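Local coordinates for protein SVS_variant_AS1 (Streptomyces sp. CWA1, PDB 6TJA) that probably cyclises geranylgeranyl diphosphate to spiroviolene, as an engineered ancestral form of a bacterial class I terpene cyclase, at residues V33-R37 and W50-T54; A113-A119 and V127-Q131; Q145-F149 and A193-I197; L183-E189 and E218-M222; T199-V203 and E290-Y294. The contacts are given in a common frame with arbitrary orientation. Residues are numbered along the deposited sequence.

Contact 1 of 5, residues V33-R37 and W50-T54; sequences VEWIR and WVIAT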
# COMPACT_ATOMS: atom_id res chain seq x y z
N VAL A 33 1.16 -2.30 -29.25
CA VAL A 33 0.44 -1.36 -30.06
C VAL A 33 -0.93 -1.91 -30.40
O VAL A 33 -1.87 -1.18 -30.39
CB VAL A 33 1.20 -1.01 -31.32
CG1 VAL A 33 0.33 -0.22 -32.25
CG2 VAL A 33 2.43 -0.22 -30.97
N GLU A 34 -1.05 -3.19 -30.67
CA GLU A 34 -2.37 -3.70 -30.96
C GLU A 34 -3.25 -3.75 -29.73
O GLU A 34 -4.38 -3.42 -29.81
CB GLU A 34 -2.44 -4.97 -31.83
CG GLU A 34 -1.52 -6.13 -31.54
CD GLU A 34 -1.08 -6.92 -32.79
OE1 GLU A 34 -1.08 -6.39 -33.92
OE2 GLU A 34 -0.68 -8.08 -32.64
N TRP A 35 -2.71 -4.15 -28.60
CA TRP A 35 -3.47 -4.16 -27.32
C TRP A 35 -4.03 -2.77 -27.02
O TRP A 35 -5.20 -2.69 -26.57
CB TRP A 35 -2.61 -4.63 -26.15
CG TRP A 35 -3.26 -4.57 -24.80
CD1 TRP A 35 -3.95 -5.58 -24.18
CD2 TRP A 35 -3.25 -3.46 -23.89
NE1 TRP A 35 -4.36 -5.16 -22.94
CE2 TRP A 35 -3.94 -3.87 -22.74
CE3 TRP A 35 -2.68 -2.19 -23.91
CZ2 TRP A 35 -4.11 -3.04 -21.63
CZ3 TRP A 35 -2.82 -1.37 -22.82
CH2 TRP A 35 -3.53 -1.79 -21.69
N ILE A 36 -3.19 -1.74 -27.21
CA ILE A 36 -3.51 -0.32 -26.92
C ILE A 36 -4.75 0.08 -27.73
O ILE A 36 -5.65 0.66 -27.12
CB ILE A 36 -2.32 0.62 -27.21
CG1 ILE A 36 -1.17 0.40 -26.23
CG2 ILE A 36 -2.75 2.07 -27.21
CD1 ILE A 36 0.09 1.16 -26.57
N ARG A 37 -4.77 -0.23 -29.04
CA ARG A 37 -5.89 0.10 -29.97
C ARG A 37 -7.18 -0.59 -29.51
O ARG A 37 -8.24 0.06 -29.54
CB ARG A 37 -5.49 -0.25 -31.42
CG ARG A 37 -4.26 0.52 -31.89
CD ARG A 37 -3.99 0.61 -33.38
NE ARG A 37 -3.61 2.00 -33.61
CZ ARG A 37 -2.47 2.45 -34.14
NH1 ARG A 37 -1.54 1.61 -34.58
NH2 ARG A 37 -2.29 3.76 -34.24
N TRP A 50 -0.43 9.35 -28.80
CA TRP A 50 0.33 9.86 -27.62
C TRP A 50 0.89 8.67 -26.82
O TRP A 50 2.10 8.65 -26.55
CB TRP A 50 -0.51 10.80 -26.74
CG TRP A 50 0.34 11.46 -25.69
CD1 TRP A 50 1.02 12.63 -25.81
CD2 TRP A 50 0.63 10.94 -24.38
NE1 TRP A 50 1.71 12.90 -24.65
CE2 TRP A 50 1.49 11.88 -23.76
CE3 TRP A 50 0.25 9.80 -23.67
CZ2 TRP A 50 1.98 11.69 -22.46
CZ3 TRP A 50 0.73 9.61 -22.39
CH2 TRP A 50 1.59 10.54 -21.80
N VAL A 51 0.04 7.68 -26.52
CA VAL A 51 0.44 6.51 -25.68
C VAL A 51 1.48 5.66 -26.44
O VAL A 51 2.52 5.30 -25.84
CB VAL A 51 -0.80 5.71 -25.23
CG1 VAL A 51 -0.41 4.45 -24.47
CG2 VAL A 51 -1.74 6.57 -24.37
N ILE A 52 1.23 5.37 -27.72
CA ILE A 52 2.18 4.61 -28.60
C ILE A 52 3.56 5.31 -28.55
O ILE A 52 4.58 4.64 -28.33
CB ILE A 52 1.57 4.49 -30.00
CG1 ILE A 52 0.43 3.47 -30.00
CG2 ILE A 52 2.61 4.15 -31.07
CD1 ILE A 52 -0.40 3.49 -31.26
N ALA A 53 3.56 6.63 -28.67
CA ALA A 53 4.76 7.49 -28.77
C ALA A 53 5.53 7.53 -27.44
O ALA A 53 6.67 8.03 -27.45
CB ALA A 53 4.35 8.89 -29.22
N THR A 54 4.97 7.07 -26.32
CA THR A 54 5.80 6.86 -25.09
C THR A 54 6.90 5.83 -25.38
O THR A 54 7.95 5.96 -24.74
CB THR A 54 5.00 6.42 -23.86
OG1 THR A 54 4.40 5.15 -24.10
CG2 THR A 54 3.98 7.46 -23.45

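Contact 2 of 5, residues A113-A119 and V127-Q131; sequences ALEAPSA and VPALQ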
# COMPACT_ATOMS: atom_id res chain seq x y z
N ALA A 113 -10.08 -2.46 -8.07
CA ALA A 113 -10.17 -3.15 -9.38
C ALA A 113 -8.95 -4.04 -9.63
O ALA A 113 -9.11 -5.14 -10.22
CB ALA A 113 -10.32 -2.13 -10.48
N LEU A 114 -7.77 -3.57 -9.21
CA LEU A 114 -6.48 -4.30 -9.37
C LEU A 114 -6.50 -5.57 -8.50
O LEU A 114 -5.94 -6.56 -8.94
CB LEU A 114 -5.32 -3.39 -9.00
CG LEU A 114 -3.93 -4.02 -9.04
CD1 LEU A 114 -3.62 -4.61 -10.43
CD2 LEU A 114 -2.86 -3.01 -8.63
N GLU A 115 -7.13 -5.50 -7.32
CA GLU A 115 -7.12 -6.57 -6.29
C GLU A 115 -8.33 -7.49 -6.43
O GLU A 115 -8.24 -8.61 -5.94
CB GLU A 115 -7.13 -5.95 -4.89
CG GLU A 115 -5.88 -5.14 -4.63
CD GLU A 115 -5.58 -4.74 -3.20
OE1 GLU A 115 -5.70 -5.60 -2.30
OE2 GLU A 115 -5.14 -3.57 -3.01
N ALA A 116 -9.38 -7.04 -7.06
CA ALA A 116 -10.60 -7.79 -7.21
C ALA A 116 -11.07 -7.83 -8.63
O ALA A 116 -11.53 -6.87 -9.14
CB ALA A 116 -11.66 -7.17 -6.34
N PRO A 117 -10.97 -8.98 -9.27
CA PRO A 117 -11.37 -9.21 -10.65
C PRO A 117 -12.86 -9.05 -10.88
O PRO A 117 -13.23 -8.76 -11.97
CB PRO A 117 -10.94 -10.64 -10.91
CG PRO A 117 -9.99 -10.96 -9.87
CD PRO A 117 -10.34 -10.15 -8.67
N SER A 118 -13.67 -9.23 -9.85
CA SER A 118 -15.14 -9.08 -9.96
C SER A 118 -15.54 -7.59 -9.99
O SER A 118 -16.67 -7.27 -10.39
CB SER A 118 -15.86 -9.83 -8.87
OG SER A 118 -15.38 -9.47 -7.58
N ALA A 119 -14.62 -6.70 -9.62
CA ALA A 119 -14.84 -5.24 -9.62
C ALA A 119 -15.35 -4.81 -11.00
O ALA A 119 -14.85 -5.35 -12.02
CB ALA A 119 -13.56 -4.53 -9.24
N VAL A 127 -10.02 1.37 -16.11
CA VAL A 127 -10.17 0.23 -15.17
C VAL A 127 -10.13 -1.10 -15.93
O VAL A 127 -9.34 -1.95 -15.55
CB VAL A 127 -11.38 0.37 -14.23
CG1 VAL A 127 -11.89 -0.96 -13.70
CG2 VAL A 127 -11.04 1.32 -13.09
N PRO A 128 -10.94 -1.34 -16.99
CA PRO A 128 -10.90 -2.63 -17.69
C PRO A 128 -9.50 -2.96 -18.24
O PRO A 128 -9.07 -4.08 -18.08
CB PRO A 128 -11.93 -2.49 -18.84
CG PRO A 128 -12.85 -1.36 -18.36
CD PRO A 128 -11.95 -0.43 -17.56
N ALA A 129 -8.81 -1.97 -18.80
CA ALA A 129 -7.40 -2.09 -19.24
C ALA A 129 -6.49 -2.61 -18.10
O ALA A 129 -5.73 -3.59 -18.34
CB ALA A 129 -6.93 -0.76 -19.77
N LEU A 130 -6.57 -1.99 -16.91
CA LEU A 130 -5.77 -2.41 -15.73
C LEU A 130 -6.13 -3.84 -15.38
O LEU A 130 -5.24 -4.59 -14.98
CB LEU A 130 -6.00 -1.48 -14.53
CG LEU A 130 -5.14 -1.79 -13.31
CD1 LEU A 130 -3.65 -1.70 -13.66
CD2 LEU A 130 -5.44 -0.88 -12.13
N GLN A 131 -7.41 -4.20 -15.47
CA GLN A 131 -7.89 -5.54 -15.04
C GLN A 131 -7.35 -6.62 -15.98
O GLN A 131 -7.13 -7.75 -15.49
CB GLN A 131 -9.41 -5.56 -14.93
CG GLN A 131 -9.92 -4.85 -13.68
CD GLN A 131 -11.40 -5.04 -13.51
OE1 GLN A 131 -12.16 -4.76 -14.42
NE2 GLN A 131 -11.82 -5.50 -12.34

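Contact 3 of 5, residues Q145-F149 and A193-I197; sequences QVRRF and AMLEI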
# COMPACT_ATOMS: atom_id res chain seq x y z
N GLN A 145 4.07 -12.69 -5.91
CA GLN A 145 4.61 -11.62 -6.79
C GLN A 145 3.50 -10.63 -7.13
O GLN A 145 3.77 -9.42 -7.14
CB GLN A 145 5.21 -12.20 -8.07
CG GLN A 145 6.45 -13.04 -7.83
CD GLN A 145 6.81 -13.78 -9.10
OE1 GLN A 145 5.96 -14.45 -9.70
NE2 GLN A 145 8.04 -13.61 -9.54
N VAL A 146 2.29 -11.13 -7.39
CA VAL A 146 1.09 -10.28 -7.65
C VAL A 146 0.88 -9.35 -6.43
O VAL A 146 0.66 -8.14 -6.65
CB VAL A 146 -0.15 -11.10 -8.02
CG1 VAL A 146 -1.41 -10.26 -8.01
CG2 VAL A 146 0.02 -11.77 -9.38
N ARG A 147 1.01 -9.84 -5.20
CA ARG A 147 0.77 -8.98 -4.02
C ARG A 147 1.88 -7.94 -3.93
O ARG A 147 1.58 -6.81 -3.55
CB ARG A 147 0.67 -9.78 -2.73
CG ARG A 147 -0.64 -10.55 -2.58
CD ARG A 147 -1.92 -9.73 -2.66
NE ARG A 147 -2.17 -8.89 -1.50
CZ ARG A 147 -3.15 -7.99 -1.44
NH1 ARG A 147 -3.95 -7.81 -2.48
NH2 ARG A 147 -3.34 -7.29 -0.33
N ARG A 148 3.11 -8.31 -4.24
CA ARG A 148 4.24 -7.35 -4.26
C ARG A 148 3.87 -6.23 -5.23
O ARG A 148 4.09 -5.06 -4.85
CB ARG A 148 5.56 -8.05 -4.59
CG ARG A 148 6.04 -9.02 -3.51
CD ARG A 148 7.28 -9.79 -3.93
NE ARG A 148 7.71 -10.74 -2.91
CZ ARG A 148 8.79 -11.54 -2.99
NH1 ARG A 148 9.60 -11.49 -4.04
NH2 ARG A 148 9.07 -12.35 -2.00
N PHE A 149 3.26 -6.55 -6.38
CA PHE A 149 2.90 -5.54 -7.41
C PHE A 149 1.74 -4.66 -6.90
O PHE A 149 1.83 -3.40 -6.99
CB PHE A 149 2.57 -6.16 -8.77
CG PHE A 149 2.17 -5.11 -9.77
CD1 PHE A 149 3.13 -4.31 -10.38
CD2 PHE A 149 0.83 -4.84 -10.02
CE1 PHE A 149 2.76 -3.28 -11.23
CE2 PHE A 149 0.46 -3.81 -10.88
CZ PHE A 149 1.43 -3.04 -11.48
N ALA A 193 8.72 -3.38 -9.30
CA ALA A 193 8.05 -4.58 -8.73
C ALA A 193 7.60 -5.50 -9.87
O ALA A 193 7.18 -6.60 -9.56
CB ALA A 193 6.86 -4.20 -7.85
N MET A 194 7.65 -5.07 -11.14
CA MET A 194 7.35 -5.94 -12.31
C MET A 194 8.59 -6.69 -12.82
O MET A 194 8.42 -7.53 -13.70
CB MET A 194 6.80 -5.14 -13.48
CG MET A 194 5.50 -4.46 -13.18
SD MET A 194 4.83 -3.89 -14.72
CE MET A 194 5.91 -2.54 -15.16
N LEU A 195 9.79 -6.46 -12.30
CA LEU A 195 10.98 -7.16 -12.75
C LEU A 195 10.87 -8.68 -12.63
O LEU A 195 11.11 -9.38 -13.54
CB LEU A 195 12.23 -6.67 -12.04
CG LEU A 195 12.87 -5.34 -12.40
CD1 LEU A 195 13.90 -4.82 -11.42
CD2 LEU A 195 13.41 -5.30 -13.81
N GLU A 196 10.46 -9.13 -11.47
CA GLU A 196 10.26 -10.50 -11.12
C GLU A 196 9.26 -11.18 -12.02
O GLU A 196 9.39 -12.31 -12.35
CB GLU A 196 9.64 -10.50 -9.75
CG GLU A 196 10.50 -10.99 -8.68
CD GLU A 196 9.71 -11.38 -7.50
OE1 GLU A 196 9.20 -10.53 -6.81
OE2 GLU A 196 9.61 -12.56 -7.26
N ILE A 197 8.22 -10.45 -12.34
CA ILE A 197 7.09 -10.91 -13.20
C ILE A 197 7.61 -11.06 -14.63
O ILE A 197 7.27 -12.06 -15.27
CB ILE A 197 5.89 -9.96 -13.05
CG1 ILE A 197 5.36 -9.97 -11.60
CG2 ILE A 197 4.80 -10.31 -14.04
CD1 ILE A 197 4.24 -9.03 -11.34
O HOH W 1 6.00 -8.58 -8.35

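Contact 4 of 5, residues L183-E189 and E218-M222; sequences LLSAGGE and EMAIM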
# COMPACT_ATOMS: atom_id res chain seq x y z
N LEU A 183 9.44 9.60 -4.35
CA LEU A 183 9.81 8.18 -4.26
C LEU A 183 8.57 7.37 -4.68
O LEU A 183 8.72 6.37 -5.36
CB LEU A 183 10.22 7.91 -2.82
CG LEU A 183 10.85 6.56 -2.46
CD1 LEU A 183 12.14 6.27 -3.23
CD2 LEU A 183 11.13 6.57 -0.96
N LEU A 184 7.39 7.85 -4.33
CA LEU A 184 6.11 7.17 -4.60
C LEU A 184 5.48 7.66 -5.92
O LEU A 184 5.03 6.80 -6.70
CB LEU A 184 5.22 7.43 -3.39
CG LEU A 184 5.70 6.84 -2.07
CD1 LEU A 184 4.62 7.01 -1.00
CD2 LEU A 184 6.06 5.36 -2.23
N SER A 185 5.36 8.98 -6.11
CA SER A 185 4.46 9.62 -7.12
C SER A 185 5.01 9.44 -8.54
O SER A 185 4.22 9.52 -9.50
CB SER A 185 4.26 11.06 -6.83
OG SER A 185 5.48 11.77 -6.94
N ALA A 186 6.31 9.20 -8.69
CA ALA A 186 6.94 9.03 -10.02
C ALA A 186 6.71 7.62 -10.58
O ALA A 186 7.07 7.45 -11.70
CB ALA A 186 8.41 9.38 -9.99
N GLY A 187 6.11 6.66 -9.87
CA GLY A 187 5.71 5.35 -10.44
C GLY A 187 6.79 4.26 -10.46
O GLY A 187 6.57 3.20 -11.14
N GLY A 188 7.88 4.47 -9.71
CA GLY A 188 9.04 3.57 -9.66
C GLY A 188 8.75 2.31 -8.86
O GLY A 188 9.36 1.30 -9.17
N GLU A 189 7.91 2.38 -7.82
CA GLU A 189 7.62 1.19 -6.98
C GLU A 189 7.00 0.11 -7.85
O GLU A 189 7.55 -0.99 -7.89
CB GLU A 189 6.75 1.51 -5.77
CG GLU A 189 7.54 2.21 -4.68
CD GLU A 189 8.49 1.36 -3.85
OE1 GLU A 189 8.62 0.15 -4.11
OE2 GLU A 189 9.08 1.92 -2.92
N GLU A 218 14.67 1.35 -3.13
CA GLU A 218 14.32 2.78 -2.93
C GLU A 218 15.34 3.65 -3.68
O GLU A 218 14.93 4.58 -4.36
CB GLU A 218 14.20 3.05 -1.44
CG GLU A 218 12.91 2.52 -0.84
CD GLU A 218 12.50 3.24 0.43
OE1 GLU A 218 13.34 4.01 0.96
OE2 GLU A 218 11.34 3.05 0.90
N MET A 219 16.63 3.30 -3.63
CA MET A 219 17.68 4.15 -4.23
C MET A 219 17.50 4.11 -5.73
O MET A 219 17.59 5.19 -6.39
CB MET A 219 19.07 3.69 -3.80
CG MET A 219 19.34 4.18 -2.38
SD MET A 219 21.01 4.12 -1.79
CE MET A 219 21.06 2.43 -1.22
N ALA A 220 17.25 2.92 -6.27
CA ALA A 220 17.04 2.76 -7.72
C ALA A 220 15.88 3.67 -8.11
O ALA A 220 15.98 4.38 -9.15
CB ALA A 220 16.79 1.33 -8.06
N ILE A 221 14.81 3.64 -7.32
CA ILE A 221 13.55 4.39 -7.59
C ILE A 221 13.83 5.89 -7.51
O ILE A 221 13.36 6.61 -8.39
CB ILE A 221 12.43 3.93 -6.64
CG1 ILE A 221 11.97 2.53 -7.02
CG2 ILE A 221 11.26 4.90 -6.61
CD1 ILE A 221 11.07 1.91 -5.98
N MET A 222 14.61 6.32 -6.53
CA MET A 222 14.88 7.75 -6.26
C MET A 222 15.76 8.31 -7.37
O MET A 222 15.51 9.43 -7.79
CB MET A 222 15.56 7.94 -4.90
CG MET A 222 15.58 9.41 -4.44
SD MET A 222 13.92 10.06 -4.05
CE MET A 222 13.86 9.57 -2.34
O HOH W 2 9.14 3.36 -0.61

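Contact 5 of 5, residues T199-V203 and E290-Y294; sequences TGAEV and ELSTY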
# COMPACT_ATOMS: atom_id res chain seq x y z
N THR A 199 10.68 -11.53 -15.72
CA THR A 199 11.78 -12.43 -15.58
C THR A 199 11.46 -13.86 -15.13
O THR A 199 12.06 -14.78 -15.55
CB THR A 199 12.70 -11.65 -14.64
OG1 THR A 199 13.76 -11.04 -15.34
CG2 THR A 199 13.13 -12.34 -13.52
N GLY A 200 10.47 -14.03 -14.27
CA GLY A 200 10.11 -15.33 -13.76
C GLY A 200 10.91 -15.80 -12.57
O GLY A 200 10.60 -16.77 -11.97
N ALA A 201 11.95 -15.07 -12.25
CA ALA A 201 12.87 -15.39 -11.14
C ALA A 201 12.22 -14.94 -9.80
O ALA A 201 12.53 -13.84 -9.37
CB ALA A 201 14.23 -14.77 -11.45
N GLU A 202 11.40 -15.78 -9.16
CA GLU A 202 10.74 -15.46 -7.85
C GLU A 202 11.76 -15.27 -6.71
O GLU A 202 12.38 -16.26 -6.25
CB GLU A 202 9.70 -16.51 -7.42
CG GLU A 202 8.84 -15.99 -6.25
CD GLU A 202 7.81 -16.92 -5.61
OE1 GLU A 202 7.92 -18.19 -5.78
OE2 GLU A 202 6.88 -16.39 -4.94
N VAL A 203 11.89 -14.04 -6.18
CA VAL A 203 12.84 -13.75 -5.05
C VAL A 203 12.17 -14.19 -3.75
O VAL A 203 11.07 -13.73 -3.46
CB VAL A 203 13.23 -12.27 -5.01
CG1 VAL A 203 14.29 -11.97 -3.96
CG2 VAL A 203 13.63 -11.77 -6.38
N GLU A 290 18.11 -15.69 -7.94
CA GLU A 290 16.89 -14.87 -8.14
C GLU A 290 17.16 -13.44 -7.67
O GLU A 290 16.81 -12.50 -8.42
CB GLU A 290 15.70 -15.52 -7.44
CG GLU A 290 15.36 -16.90 -8.00
CD GLU A 290 16.00 -18.08 -7.28
OE1 GLU A 290 16.72 -17.86 -6.28
OE2 GLU A 290 15.77 -19.23 -7.73
N LEU A 291 17.80 -13.25 -6.51
CA LEU A 291 18.06 -11.88 -5.96
C LEU A 291 19.08 -11.21 -6.87
O LEU A 291 18.91 -10.01 -7.14
CB LEU A 291 18.56 -11.94 -4.52
CG LEU A 291 19.03 -10.62 -3.89
CD1 LEU A 291 17.92 -9.57 -3.83
CD2 LEU A 291 19.59 -10.86 -2.50
N SER A 292 20.06 -11.96 -7.37
CA SER A 292 21.08 -11.45 -8.32
C SER A 292 20.39 -10.89 -9.56
O SER A 292 20.72 -9.79 -9.93
CB SER A 292 22.10 -12.51 -8.69
OG SER A 292 22.80 -12.90 -7.52
N THR A 293 19.46 -11.64 -10.14
CA THR A 293 18.68 -11.23 -11.33
C THR A 293 17.93 -9.92 -11.04
O THR A 293 18.01 -8.99 -11.86
CB THR A 293 17.77 -12.39 -11.72
OG1 THR A 293 18.62 -13.49 -12.06
CG2 THR A 293 16.87 -12.03 -12.88
N TYR A 294 17.17 -9.89 -9.95
CA TYR A 294 16.45 -8.70 -9.44
C TYR A 294 17.43 -7.51 -9.38
O TYR A 294 17.15 -6.50 -10.03
CB TYR A 294 15.80 -8.98 -8.08
CG TYR A 294 15.11 -7.77 -7.49
CD1 TYR A 294 13.98 -7.25 -8.09
CD2 TYR A 294 15.61 -7.13 -6.38
CE1 TYR A 294 13.36 -6.12 -7.59
CE2 TYR A 294 14.98 -6.03 -5.83
CZ TYR A 294 13.86 -5.51 -6.45
OH TYR A 294 13.25 -4.40 -5.93
O HOH W 3 14.54 -11.75 -9.75

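Contact 1 of 5, residues V33-R37 and W50-T54
Helix 25-38 and helix 45-52 are joined by a short connection, and their segments run in roughly opposite directions, forming a helical hairpin near the N-terminus of this all-alpha terpene cyclase fold. The closest CA atoms are those of Val-33 and Ile-52, 6.4 Å apart. No hydrogen bond links the segments, and they bury a modest 227 Å² in total, so the contact rests on apolar side chains. Ile-52 contributes 91 Å² of that area. Its CD1 lies 3.9 Å from CG1 of Val-33, and its CG1 lies 4.1 Å from CD1 of Ile-36. The same Ile-36 CD1 comes within 3.9 Å of Val-51 CG1, so one methyl group touches two successive residues of the second helix. Both Val-51 and Ile-52 direct their CA-to-CB bonds toward segment 33-37. Helix 70-91 lies alongside, where Tyr-81 touches Ile-36 and Thr-54. The hairpin is also tied to helix 126-140, because Trp-35 NE1 hydrogen-bonds to Asp-132. At the exposed margin, Arg-37 extends its side chain past the hydrophobic cluster, and a face of its guanidinium group is covered by a methyl group, with NH2 of Arg-37 3.5 Å from CD1 of Ile-52.

Contact 2 of 5, residues A113-A119 and V127-Q131
This is a polar-and-apolar contact between consecutive helices, in which a glutamine side chain binds backbone oxygens where helix 100-115 gives way to a turn. It lies about 21 Å from the centre of the chain, measured centre to centre, yet five of its eight touching residues are buried. Gln-131, on helix 126-140, accounts for 78 Å² of the 284 Å² buried. Its NE2 donates to Ala-119 O at 3.1 Å with an N-H...O angle of 164°, and weakly to Ala-113 O at 3.5 Å and 151°. The carbonyl of Ala-113 would ordinarily bond to the amide four residues on, but that residue is Pro-117, which has no amide hydrogen. Ala-116 is the first residue to leave helical angles and opens a type I beta turn to Ala-119, closed by Ala-119 N to Ala-116 O at 3.1 Å. Within the alpha-helical terpene synthase fold, the amide thus joins this turn to the next helix. Beneath it, Ala-113 CB meets Val-127 CG1 at 3.8 Å, and Leu-114 CB meets Leu-130 CD2 at 4.0 Å. The turn also faces the second subunit, where Ser-118 OG hydrogen-bonds to Pro-348 O of that neighbouring chain.

Contact 3 of 5, residues Q145-F149 and A193-I197
A buried salt-bridge and glutamine network in the alpha-helical terpene synthase fold joins helix 143-169 to the start of the short helix 195-199. The segments bury 400 Å², the largest area among the five contacts, and the nearest CA atoms, those of Phe-149 and Ala-193, are only 5.4 Å apart. Glu-196 is gripped through both carboxylate oxygens: Arg-148 NH1 reaches its OE1 at 3.0 Å in a salt bridge, while Gln-145 NE2 donates to its OE2 at 3.0 Å and 151°. Each partner is held further. Arg-148 also bonds to Val-203 O and Asp-205, Glu-196 accepts from Val-203 N, and Gln-145 OE1 accepts from Thr-142 N, so the carboxylate connects three parts of the chain. Between the backbones a water bridges Gln-145 O at 2.7 Å and Ala-193 O at 2.6 Å. The apolar side is made by Phe-149, whose CB is 4.2 Å from Ile-197 CD1, and whose ring meets Phe-79 and Phe-137 edge-to-face. Met-194 makes an oblique Met-aromatic contact with this ring, its SD 5.1 Å from the Phe-149 centroid and 52° off the normal, with Met-194 CG 3.6 Å from Phe-149 CE1.

Contact 4 of 5, residues L183-E189 and E218-M222
Leu-183 and Ile-221 carry this buried contact, with 118 and 105 Å² covered. It joins helix 211-231 to the break between helices 175-185 and 188-192, consistent with the interrupted helix G of class I terpene synthases. Leu-183 bends its side chain over the second helix: its CD1 is 3.5 Å from Glu-218 O, 3.8 Å from Ile-221 CG2 and 3.8 Å from Met-222 CE. Ile-221 points its CA-to-CB bond toward the break, with CG2 3.2 Å from Leu-183 O and CG1 3.6 Å from Gly-188 O. The CA atoms of Gly-188 and Ile-221 approach to 5.0 Å, and a CB on Gly-188 would clash with Ile-221 CG2 at 2.7 Å, so a side chain there would not fit. Gly-187, at the break itself, has a phi of 85°, which also suits glycine. Glu-218 is next in covered area among these residues at 43 Å². Its carboxylate faces that of Glu-189, OE2 to OE2 4.6 Å, and the like charges are offset by Arg-214, which forms a salt bridge with Glu-189, and by Arg-112 of the second subunit, which does so with Glu-218. Between them a water donates to Glu-189 OE2 and to Glu-218 OE2, each at 2.7 Å.

Contact 5 of 5, residues T199-V203 and E290-Y294
Van der Waals contacts dominate where the loop between helices 195-199 and 205-208 packs against the start of helix 289-309, the last long helix of the all-alpha terpene synthase fold. The loop contains an inverse gamma turn centred on Ala-201, and the CA atoms of Ala-201 and Glu-290 lie 5.0 Å apart. Val-203 has 71 Å² covered: its CG2 lies 3.9 Å from Tyr-294 CB and 3.8 Å from Glu-290 O, and its CG1 lies 4.3 Å from Leu-291 CB. A second apolar group forms round Thr-293, whose CG2 is 3.8 Å from Thr-199 CG2 and 4.1 Å from Ala-201 CB. Glu-290 contributes through its aliphatic part, with CG 3.5 Å from Glu-202 O, while the end of its side chain leads away from the loop. Polar ends are held by other residues: Tyr-294 OH bonds to Thr-217, Thr-293 OG1 to Ala-289 O and Glu-202 to Thr-142. Thr-199 OG1 meets a bound PEG, probably from the crystallisation liquor, in a weak hydrogen bond. No direct hydrogen bond crosses between the segments. The polar connection runs through a water, which donates to Ala-201 O at 2.9 Å and to Glu-290 O at 2.7 Å.

In the fold
Contacts 1 and 2 close early and in series, each joining helices consecutive in the chain; their centres are about 20 Å apart, and Trp-35 packs on the Ala-129 carbonyl. Contact 2 meets contact 3, centres about 16 Å away, through the Glu-115 to Arg-147 salt bridge. Contacts 3 and 4 alternate along the sequence, as do 4 and 5, so later helices interleave rather than form separate hairpins. Contacts 3 and 5 are nearest, centres about 10 Å apart, with Arg-148 and Glu-196 both reaching Val-203. Contact 4 is the most central, its centre about 5 Å from the chain's. Contacts 2 and 4 both touch the second subunit, tying these parts of the fold to the dimer.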